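Local coordinates for protein prolyl 4-hydroxylase (Phytophthora capsici LT1534, PDB 6IUQ) that probably catalyses the iron(II)- and 2-oxoglutarate-dependent 4-hydroxylation of proline residues, at residues Y9-T14 against W48-L53; L53-W58 against P108-L113; C155-P160 against P265-L270. One frame throughout, in Å; residues are numbered along the deposited sequence.

In the fold
Interactions 1 and 2 form one continuous patch, whereas interaction 3 lies on the other side of the chain's centre, beside the iron. The first two share Leu53 on helix 46-61, and their centres are about 9 Å apart. Tyr9 OH of interaction 1 lies 2.5 Å from Glu55 OE2 of interaction 2, a probable hydrogen bond, and Lys10 N probably bonds to Glu54 OE2. The N-terminal segment and helix 108-115 thus meet on the same helix. Interaction 3 holds two of the three iron ligands, His156 and Asp158. Its centre is about 36 and 32 Å from those of interactions 1 and 2, with nearest atoms about 18 and 16 Å apart, so neither touches it.

Interaction 1. Residues Y9-T14 against W48-L53; sequences YKESFT and WASALL
Apolar packing carries most of this contact, and Ala51 on helix 46-61 is its focus. Its CB sits 3.7 Å from the centroid of the Phe13 ring and only 8° off the ring normal, the geometry of a CH-pi contact over the centre of the face. Phe13 reaches this place with CG in the crowded position between its backbone N and carbonyl carbon (chi1 72°). Tyr9 comes to the same methyl obliquely, with CD1 3.8 Å from Ala51 CB, while Phe13 CE1 lies above the Tyr9 ring, offset toward the rim. The two aromatic side chains therefore converge on one methyl group.

Phe13 also runs along the start of the helical segment. Its CB is 3.4 Å from Trp48 N, and CD2 makes a looser side-chain contact with Trp48 CD1. Trp48 holds CG anti to its backbone N (chi1 -168°), and the carbonyl O of Thr14 lies 3.8 Å from Trp48 CG, above the indole plane and displaced toward its rim. Phe44 meets Trp48 edge-to-face.

The polar link is indirect. Glu11, extended beyond CG, brings OE2 to 4.1 Å from Ser50 OG, and a water bridges them by donating to both: 2.8 Å to Glu11 OE2 and 3.2 Å to Ser50 OG. The main polar partner of each side chain is His46: Glu11 OE1 bonds with its ND1 and Ser50 OG with its carbonyl O. The Tyr9 hydroxyl is hydrogen-bonded to Glu55, one helical turn beyond Ala51.

With no direct hydrogen bond between the segments and 287 Å² of buried surface, this is an irregular N-terminal segment laid along a helix that flanks the double-stranded beta-helix core, far from the iron site.

Interaction 2. Residues L53-W58 against P108-L113; sequences LEEMRW and PELDAL
Glu55 carries the contact with a two-pronged carboxylate. Glu55 OE1 accepts from Leu110 N at 2.8 Å (N-H...O angle 150°), and Glu55 OE2 from Glu109 N at 3.0 Å in a straighter bond (165°). Both oxygens use the syn lone pair, so the carboxylate faces the two successive amides with its open end. The side chain gets there by an extended path, CG anti to its own carbonyl carbon and the chain beyond CG nearly straight. Pro108 CD packs 3.4 Å from Glu55 OE2. Since these amides belong to the first turn of helix 108-115, the helix end would be expected to favour the charged carboxylate.

The two helix segments cross at -112° with axes 9.3 Å apart, as part of the helical layer lying against the major sheet of the double-stranded beta-helix. Beside the polar link, Leu110 CD1 approaches Glu55 CB and lies 4.0 Å from CG of the selenomethionine Met56, the two side chains crossing at about a right angle. Leu143 and strand 224-232 adjoin both Met56 and Leu110.

Further out, Tyr9 OH hydrogen-bonds to Glu55 OE2, giving that oxygen a second partner. Glu109 bends at chi2, and its OE2 forms a salt bridge with Arg15.

Interaction 3. Residues C155-P160 against P265-L270; sequences CHYDNP and PVQRLL. With FE2 (Fe (II) ion), chain C.
The Tyr157 ring meets Arg268 with its face and Gln267 with its edge. Arg268 CG stands over the ring centre, 3.6 Å from the centroid and 4° off the normal, a CH-pi contact made by the aliphatic part of the arginine; the guanidinium plane is turned 74° from the ring. Gln267 OE1 lies near the ring plane and accepts from Tyr157 OH at 2.7 Å, on a lone pair in the carbonyl plane. Ring and amide planes are nearly perpendicular (86°). The amide is fixed from its other end as well, because Gln267 NE2 donates to the carbonyl oxygens of Arg262 and Ser264.

Beyond the ring, Arg268 bends at chi3 and its guanidinium turns to the backbone. Arg268 NH1 donates to Asn159 O at 2.8 Å; the oxygen lies in the guanidinium plane, while the donor sits above the carbonyl plane. Arg268 NE donates back to Pro265 O at 2.8 Å, an oxygen that also takes Arg268 N, and NH2 reaches Asn237. These bonds fix the rotation of the guanidinium.

Tyr157 sits between two iron ligands. Across the chain from it, His156 NE2 and Asp158 OD1 bind the iron, the latter at 2.4 Å. With Thr169 and Trp230 hydrogen-bonded to Asp158 OD2 and His215 completing the set, this is the His-X-Asp...His facial triad of 2OG-Fe(II) oxygenases.

Interaction 1. Residues Y9-T14 against W48-L53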
loop_
_atom_site.group_PDB
_atom_site.type_symbol
_atom_site.label_atom_id
_atom_site.label_comp_id
_atom_site.label_asym_id
_atom_site.label_seq_id
_atom_site.Cartn_x
_atom_site.Cartn_y
_atom_site.Cartn_z
ATOM N N TYR A 9 -12.423 -11.132 25.075
ATOM C CA TYR A 9 -11.148 -10.664 24.558
ATOM C C TYR A 9 -10.069 -10.802 25.616
ATOM O O TYR A 9 -10.328 -10.615 26.802
ATOM C CB TYR A 9 -11.270 -9.208 24.082
ATOM C CG TYR A 9 -12.260 -9.050 22.948
ATOM C CD1 TYR A 9 -11.871 -9.245 21.628
ATOM C CD2 TYR A 9 -13.597 -8.739 23.196
ATOM C CE1 TYR A 9 -12.776 -9.126 20.588
ATOM C CE2 TYR A 9 -14.512 -8.620 22.155
ATOM C CZ TYR A 9 -14.091 -8.814 20.858
ATOM O OH TYR A 9 -14.985 -8.686 19.818
ATOM N N LYS A 10 -8.857 -11.121 25.176
ATOM C CA LYS A 10 -7.738 -11.335 26.091
ATOM C C LYS A 10 -7.348 -10.091 26.891
ATOM O O LYS A 10 -6.635 -10.189 27.893
ATOM C CB LYS A 10 -6.521 -11.839 25.314
ATOM C CG LYS A 10 -6.171 -13.289 25.590
ATOM C CD LYS A 10 -5.205 -13.421 26.770
ATOM C CE LYS A 10 -3.810 -12.913 26.423
ATOM N NZ LYS A 10 -2.917 -12.865 27.617
ATOM N N GLU A 11 -7.811 -8.928 26.450
ATOM C CA GLU A 11 -7.406 -7.669 27.060
ATOM C C GLU A 11 -8.524 -6.638 26.964
ATOM O O GLU A 11 -9.284 -6.622 26.003
ATOM C CB GLU A 11 -6.136 -7.151 26.387
ATOM C CG GLU A 11 -5.741 -5.738 26.777
ATOM C CD GLU A 11 -4.436 -5.308 26.131
ATOM O OE1 GLU A 11 -4.195 -4.074 25.996
ATOM O OE2 GLU A 11 -3.655 -6.215 25.766
ATOM N N SER A 12 -8.636 -5.782 27.965
ATOM C CA SER A 12 -9.677 -4.780 27.942
ATOM C C SER A 12 -9.331 -3.741 26.873
ATOM O O SER A 12 -8.158 -3.471 26.632
ATOM C CB SER A 12 -9.838 -4.145 29.324
ATOM O OG SER A 12 -8.864 -3.149 29.542
ATOM N N PHE A 13 -10.336 -3.180 26.210
ATOM C CA PHE A 13 -10.060 -2.187 25.175
ATOM C C PHE A 13 -11.191 -1.190 24.996
ATOM O O PHE A 13 -12.306 -1.402 25.453
ATOM C CB PHE A 13 -9.781 -2.871 23.838
ATOM C CG PHE A 13 -11.001 -3.475 23.207
ATOM C CD1 PHE A 13 -11.452 -4.722 23.603
ATOM C CD2 PHE A 13 -11.691 -2.795 22.207
ATOM C CE1 PHE A 13 -12.581 -5.285 23.020
ATOM C CE2 PHE A 13 -12.814 -3.346 21.613
ATOM C CZ PHE A 13 -13.265 -4.595 22.018
ATOM N N THR A 14 -10.884 -0.107 24.301
ATOM C CA THR A 14 -11.878 0.896 23.959
ATOM C C THR A 14 -11.940 1.082 22.453
ATOM O O THR A 14 -10.926 1.384 21.817
ATOM C CB THR A 14 -11.561 2.260 24.598
ATOM O OG1 THR A 14 -11.208 2.074 25.972
ATOM C CG2 THR A 14 -12.766 3.167 24.506
ATOM N N TRP A 48 -7.313 -2.273 21.507
ATOM C CA TRP A 48 -8.170 -2.267 20.324
ATOM C C TRP A 48 -7.529 -3.052 19.169
ATOM O O TRP A 48 -8.180 -3.906 18.564
ATOM C CB TRP A 48 -8.481 -0.821 19.927
ATOM C CG TRP A 48 -9.579 -0.644 18.907
ATOM C CD1 TRP A 48 -10.420 -1.603 18.414
ATOM C CD2 TRP A 48 -9.928 0.579 18.239
ATOM N NE1 TRP A 48 -11.276 -1.046 17.483
ATOM C CE2 TRP A 48 -10.986 0.289 17.355
ATOM C CE3 TRP A 48 -9.440 1.890 18.301
ATOM C CZ2 TRP A 48 -11.571 1.260 16.548
ATOM C CZ3 TRP A 48 -10.012 2.847 17.500
ATOM C CH2 TRP A 48 -11.067 2.530 16.630
ATOM N N ALA A 49 -6.255 -2.796 18.884
ATOM C CA ALA A 49 -5.516 -3.610 17.916
ATOM C C ALA A 49 -5.521 -5.105 18.262
ATOM O O ALA A 49 -5.680 -5.950 17.375
ATOM C CB ALA A 49 -4.086 -3.117 17.789
ATOM N N SER A 50 -5.355 -5.442 19.537
ATOM C CA SER A 50 -5.420 -6.847 19.962
ATOM C C SER A 50 -6.780 -7.482 19.700
ATOM O O SER A 50 -6.870 -8.635 19.257
ATOM C CB SER A 50 -5.097 -6.986 21.454
ATOM O OG SER A 50 -3.734 -6.722 21.714
ATOM N N ALA A 51 -7.834 -6.739 20.022
ATOM C CA ALA A 51 -9.203 -7.177 19.763
ATOM C C ALA A 51 -9.439 -7.518 18.283
ATOM O O ALA A 51 -10.036 -8.541 17.970
ATOM C CB ALA A 51 -10.171 -6.115 20.212
ATOM N N LEU A 52 -8.968 -6.660 17.381
ATOM C CA LEU A 52 -9.147 -6.872 15.943
ATOM C C LEU A 52 -8.390 -8.132 15.507
ATOM O O LEU A 52 -8.912 -8.936 14.723
ATOM C CB LEU A 52 -8.671 -5.643 15.147
ATOM C CG LEU A 52 -9.516 -4.359 15.296
ATOM C CD1 LEU A 52 -8.783 -3.123 14.782
ATOM C CD2 LEU A 52 -10.843 -4.509 14.591
ATOM N N LEU A 53 -7.176 -8.308 16.040
ATOM C CA LEU A 53 -6.347 -9.487 15.748
ATOM C C LEU A 53 -7.028 -10.774 16.220
ATOM O O LEU A 53 -7.047 -11.764 15.493
ATOM C CB LEU A 53 -4.947 -9.363 16.400
ATOM C CG LEU A 53 -3.980 -10.558 16.306
ATOM C CD1 LEU A 53 -3.707 -10.969 14.861
ATOM C CD2 LEU A 53 -2.658 -10.295 17.051
HETATM O O HOH W 1 -3.369 -8.588 24.300
#

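Interaction 2. Residues L53-W58 against P108-L113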
loop_
_atom_site.group_PDB
_atom_site.type_symbol
_atom_site.label_atom_id
_atom_site.label_comp_id
_atom_site.label_asym_id
_atom_site.label_seq_id
_atom_site.Cartn_x
_atom_site.Cartn_y
_atom_site.Cartn_z
ATOM N N LEU A 53 -7.176 -8.308 16.040
ATOM C CA LEU A 53 -6.347 -9.487 15.748
ATOM C C LEU A 53 -7.028 -10.774 16.220
ATOM O O LEU A 53 -7.047 -11.764 15.493
ATOM C CB LEU A 53 -4.947 -9.363 16.400
ATOM C CG LEU A 53 -3.980 -10.558 16.306
ATOM C CD1 LEU A 53 -3.707 -10.969 14.861
ATOM C CD2 LEU A 53 -2.658 -10.295 17.051
ATOM N N GLU A 54 -7.589 -10.756 17.427
ATOM C CA GLU A 54 -8.296 -11.926 17.951
ATOM C C GLU A 54 -9.425 -12.336 17.008
ATOM O O GLU A 54 -9.551 -13.513 16.657
ATOM C CB GLU A 54 -8.833 -11.660 19.364
ATOM C CG GLU A 54 -7.733 -11.627 20.434
ATOM C CD GLU A 54 -8.260 -11.405 21.858
ATOM O OE1 GLU A 54 -9.105 -12.212 22.311
ATOM O OE2 GLU A 54 -7.804 -10.435 22.528
ATOM N N GLU A 55 -10.217 -11.366 16.556
ATOM C CA GLU A 55 -11.300 -11.671 15.629
ATOM C C GLU A 55 -10.762 -12.240 14.319
ATOM O O GLU A 55 -11.355 -13.135 13.728
ATOM C CB GLU A 55 -12.155 -10.431 15.377
ATOM C CG GLU A 55 -12.942 -10.020 16.601
ATOM C CD GLU A 55 -13.937 -8.896 16.348
ATOM O OE1 GLU A 55 -13.968 -8.319 15.224
ATOM O OE2 GLU A 55 -14.699 -8.590 17.290
HETATM N N MSE A 56 -9.614 -11.746 13.877
HETATM C CA MSE A 56 -9.022 -12.257 12.647
HETATM C C MSE A 56 -8.556 -13.700 12.791
HETATM O O MSE A 56 -8.729 -14.505 11.880
HETATM C CB MSE A 56 -7.850 -11.380 12.212
HETATM C CG MSE A 56 -8.279 -10.011 11.746
HETATM SE SE MSE A 56 -6.745 -8.899 11.328
HETATM C CE MSE A 56 -5.974 -9.951 9.874
ATOM N N ARG A 57 -7.932 -14.004 13.923
ATOM C CA ARG A 57 -7.481 -15.357 14.197
ATOM C C ARG A 57 -8.675 -16.310 14.263
ATOM O O ARG A 57 -8.604 -17.446 13.805
ATOM C CB ARG A 57 -6.693 -15.412 15.503
ATOM C CG ARG A 57 -5.282 -14.843 15.434
ATOM C CD ARG A 57 -4.440 -15.503 16.509
ATOM N NE ARG A 57 -3.313 -14.703 16.978
ATOM C CZ ARG A 57 -2.101 -14.694 16.423
ATOM N NH1 ARG A 57 -1.849 -15.434 15.346
ATOM N NH2 ARG A 57 -1.139 -13.941 16.958
ATOM N N TRP A 58 -9.775 -15.834 14.836
ATOM C CA TRP A 58 -10.986 -16.626 14.897
ATOM C C TRP A 58 -11.507 -16.942 13.502
ATOM O O TRP A 58 -11.874 -18.078 13.212
ATOM C CB TRP A 58 -12.057 -15.907 15.699
ATOM C CG TRP A 58 -13.277 -16.738 15.865
ATOM C CD1 TRP A 58 -13.515 -17.664 16.846
ATOM C CD2 TRP A 58 -14.427 -16.748 15.015
ATOM N NE1 TRP A 58 -14.748 -18.238 16.662
ATOM C CE2 TRP A 58 -15.329 -17.696 15.545
ATOM C CE3 TRP A 58 -14.789 -16.041 13.865
ATOM C CZ2 TRP A 58 -16.565 -17.949 14.969
ATOM C CZ3 TRP A 58 -16.015 -16.297 13.290
ATOM C CH2 TRP A 58 -16.890 -17.246 13.843
ATOM N N PRO A 108 -17.701 -8.325 15.509
ATOM C CA PRO A 108 -18.176 -6.973 15.850
ATOM C C PRO A 108 -17.140 -5.847 15.740
ATOM O O PRO A 108 -17.487 -4.748 15.272
ATOM C CB PRO A 108 -18.638 -7.129 17.311
ATOM C CG PRO A 108 -19.013 -8.557 17.432
ATOM C CD PRO A 108 -17.992 -9.294 16.584
ATOM N N GLU A 109 -15.906 -6.084 16.174
ATOM C CA GLU A 109 -14.905 -5.034 16.069
ATOM C C GLU A 109 -14.489 -4.836 14.613
ATOM O O GLU A 109 -14.227 -3.713 14.181
ATOM C CB GLU A 109 -13.680 -5.337 16.946
ATOM C CG GLU A 109 -13.999 -5.458 18.429
ATOM C CD GLU A 109 -14.769 -4.250 18.969
ATOM O OE1 GLU A 109 -14.466 -3.094 18.581
ATOM O OE2 GLU A 109 -15.702 -4.461 19.779
ATOM N N LEU A 110 -14.411 -5.922 13.853
ATOM C CA LEU A 110 -14.085 -5.778 12.435
ATOM C C LEU A 110 -15.253 -5.144 11.691
ATOM O O LEU A 110 -15.040 -4.369 10.766
ATOM C CB LEU A 110 -13.711 -7.121 11.820
ATOM C CG LEU A 110 -12.337 -7.657 12.229
ATOM C CD1 LEU A 110 -12.142 -9.102 11.753
ATOM C CD2 LEU A 110 -11.226 -6.747 11.696
ATOM N N ASP A 111 -16.483 -5.446 12.112
ATOM C CA ASP A 111 -17.665 -4.861 11.489
ATOM C C ASP A 111 -17.713 -3.357 11.761
ATOM O O ASP A 111 -17.947 -2.563 10.860
ATOM C CB ASP A 111 -18.934 -5.547 11.999
ATOM C CG ASP A 111 -20.186 -5.145 11.216
ATOM O OD1 ASP A 111 -20.074 -4.393 10.214
ATOM O OD2 ASP A 111 -21.291 -5.600 11.601
ATOM N N ALA A 112 -17.479 -2.967 13.005
ATOM C CA ALA A 112 -17.385 -1.556 13.367
ATOM C C ALA A 112 -16.245 -0.846 12.636
ATOM O O ALA A 112 -16.357 0.330 12.288
ATOM C CB ALA A 112 -17.203 -1.407 14.868
ATOM N N LEU A 113 -15.140 -1.545 12.405
ATOM C CA LEU A 113 -14.060 -0.918 11.653
ATOM C C LEU A 113 -14.515 -0.736 10.214
ATOM O O LEU A 113 -14.238 0.276 9.609
ATOM C CB LEU A 113 -12.764 -1.727 11.710
ATOM C CG LEU A 113 -11.598 -1.032 10.982
ATOM C CD1 LEU A 113 -11.466 0.435 11.402
ATOM C CD2 LEU A 113 -10.277 -1.760 11.198
#

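Interaction 3. Residues C155-P160 against P265-L270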
loop_
_atom_site.group_PDB
_atom_site.type_symbol
_atom_site.label_atom_id
_atom_site.label_comp_id
_atom_site.label_asym_id
_atom_site.label_seq_id
_atom_site.Cartn_x
_atom_site.Cartn_y
_atom_site.Cartn_z
ATOM N N CYS A 155 7.147 -6.313 -7.338
ATOM C CA CYS A 155 7.060 -4.853 -7.231
ATOM C C CYS A 155 5.799 -4.414 -7.926
ATOM O O CYS A 155 5.515 -4.906 -9.018
ATOM C CB CYS A 155 8.257 -4.166 -7.880
ATOM S SG CYS A 155 9.824 -4.492 -7.092
ATOM N N HIS A 156 5.032 -3.509 -7.317
ATOM C CA HIS A 156 3.796 -3.087 -7.957
ATOM C C HIS A 156 3.282 -1.776 -7.401
ATOM O O HIS A 156 3.731 -1.322 -6.350
ATOM C CB HIS A 156 2.683 -4.163 -7.774
ATOM C CG HIS A 156 2.341 -4.452 -6.333
ATOM N ND1 HIS A 156 3.276 -4.887 -5.429
ATOM C CD2 HIS A 156 1.196 -4.290 -5.630
ATOM C CE1 HIS A 156 2.710 -5.066 -4.252
ATOM N NE2 HIS A 156 1.446 -4.697 -4.345
ATOM N N TYR A 157 2.308 -1.201 -8.104
ATOM C CA TYR A 157 1.455 -0.130 -7.580
ATOM C C TYR A 157 0.091 -0.739 -7.232
ATOM O O TYR A 157 -0.395 -1.597 -7.961
ATOM C CB TYR A 157 1.314 0.997 -8.612
ATOM C CG TYR A 157 2.606 1.742 -8.920
ATOM C CD1 TYR A 157 3.564 1.208 -9.780
ATOM C CD2 TYR A 157 2.855 2.987 -8.358
ATOM C CE1 TYR A 157 4.742 1.905 -10.063
ATOM C CE2 TYR A 157 4.021 3.684 -8.636
ATOM C CZ TYR A 157 4.964 3.135 -9.475
ATOM O OH TYR A 157 6.118 3.832 -9.743
ATOM N N ASP A 158 -0.510 -0.321 -6.117
ATOM C CA ASP A 158 -1.832 -0.818 -5.710
ATOM C C ASP A 158 -2.921 -0.476 -6.722
ATOM O O ASP A 158 -3.889 -1.220 -6.875
ATOM C CB ASP A 158 -2.198 -0.284 -4.327
ATOM C CG ASP A 158 -1.651 -1.145 -3.281
ATOM O OD1 ASP A 158 -0.991 -2.120 -3.668
ATOM O OD2 ASP A 158 -1.887 -0.925 -2.096
ATOM N N ASN A 159 -2.743 0.647 -7.417
ATOM C CA ASN A 159 -3.517 0.991 -8.597
ATOM C C ASN A 159 -2.556 1.049 -9.777
ATOM O O ASN A 159 -1.874 2.051 -9.964
ATOM C CB ASN A 159 -4.243 2.332 -8.395
ATOM C CG ASN A 159 -5.212 2.677 -9.520
ATOM O OD1 ASN A 159 -5.091 2.194 -10.653
ATOM N ND2 ASN A 159 -6.165 3.560 -9.213
ATOM N N PRO A 160 -2.499 -0.032 -10.570
ATOM C CA PRO A 160 -1.614 -0.119 -11.752
ATOM C C PRO A 160 -2.146 0.602 -12.990
ATOM O O PRO A 160 -1.438 0.764 -13.972
ATOM C CB PRO A 160 -1.515 -1.627 -12.018
ATOM C CG PRO A 160 -2.729 -2.237 -11.350
ATOM C CD PRO A 160 -3.184 -1.306 -10.262
ATOM N N PRO A 265 1.267 9.645 -11.231
ATOM C CA PRO A 265 1.008 8.255 -11.622
ATOM C C PRO A 265 1.630 7.866 -12.959
ATOM O O PRO A 265 1.702 6.675 -13.264
ATOM C CB PRO A 265 -0.518 8.192 -11.706
ATOM C CG PRO A 265 -0.989 9.308 -10.792
ATOM C CD PRO A 265 0.024 10.384 -10.973
ATOM N N VAL A 266 2.095 8.836 -13.738
ATOM C CA VAL A 266 2.692 8.531 -15.029
ATOM C C VAL A 266 3.978 7.714 -14.825
ATOM O O VAL A 266 4.429 6.998 -15.725
ATOM C CB VAL A 266 2.965 9.833 -15.860
ATOM C CG1 VAL A 266 4.198 10.579 -15.358
ATOM C CG2 VAL A 266 3.103 9.508 -17.348
ATOM N N GLN A 267 4.530 7.769 -13.616
ATOM C CA GLN A 267 5.732 7.003 -13.302
ATOM C C GLN A 267 5.547 5.498 -13.495
ATOM O O GLN A 267 6.523 4.779 -13.708
ATOM C CB GLN A 267 6.187 7.278 -11.862
ATOM C CG GLN A 267 5.304 6.677 -10.765
ATOM C CD GLN A 267 5.790 7.080 -9.373
ATOM O OE1 GLN A 267 6.245 6.230 -8.587
ATOM N NE2 GLN A 267 5.718 8.386 -9.068
ATOM N N ARG A 268 4.302 5.029 -13.411
ATOM C CA ARG A 268 3.976 3.610 -13.585
ATOM C C ARG A 268 4.379 3.078 -14.973
ATOM O O ARG A 268 4.591 1.867 -15.159
ATOM C CB ARG A 268 2.472 3.383 -13.341
ATOM C CG ARG A 268 2.018 3.840 -11.957
ATOM C CD ARG A 268 0.517 3.746 -11.752
ATOM N NE ARG A 268 -0.200 4.681 -12.599
ATOM C CZ ARG A 268 -1.527 4.786 -12.645
ATOM N NH1 ARG A 268 -2.301 4.010 -11.893
ATOM N NH2 ARG A 268 -2.081 5.663 -13.456
ATOM N N LEU A 269 4.491 3.989 -15.935
ATOM C CA LEU A 269 4.929 3.647 -17.278
ATOM C C LEU A 269 6.434 3.540 -17.357
ATOM O O LEU A 269 6.962 3.193 -18.404
ATOM C CB LEU A 269 4.453 4.696 -18.286
ATOM C CG LEU A 269 2.963 5.056 -18.217
ATOM C CD1 LEU A 269 2.676 6.286 -19.051
ATOM C CD2 LEU A 269 2.104 3.881 -18.666
ATOM N N LEU A 270 7.128 3.856 -16.266
ATOM C CA LEU A 270 8.579 3.956 -16.316
ATOM C C LEU A 270 9.240 3.128 -15.250
ATOM O O LEU A 270 10.454 2.916 -15.300
ATOM C CB LEU A 270 9.026 5.402 -16.156
ATOM C CG LEU A 270 8.373 6.446 -17.055
ATOM C CD1 LEU A 270 8.742 7.827 -16.543
ATOM C CD2 LEU A 270 8.814 6.269 -18.483
HETATM FE FE FE2 C . 0.319 -3.783 -2.501
#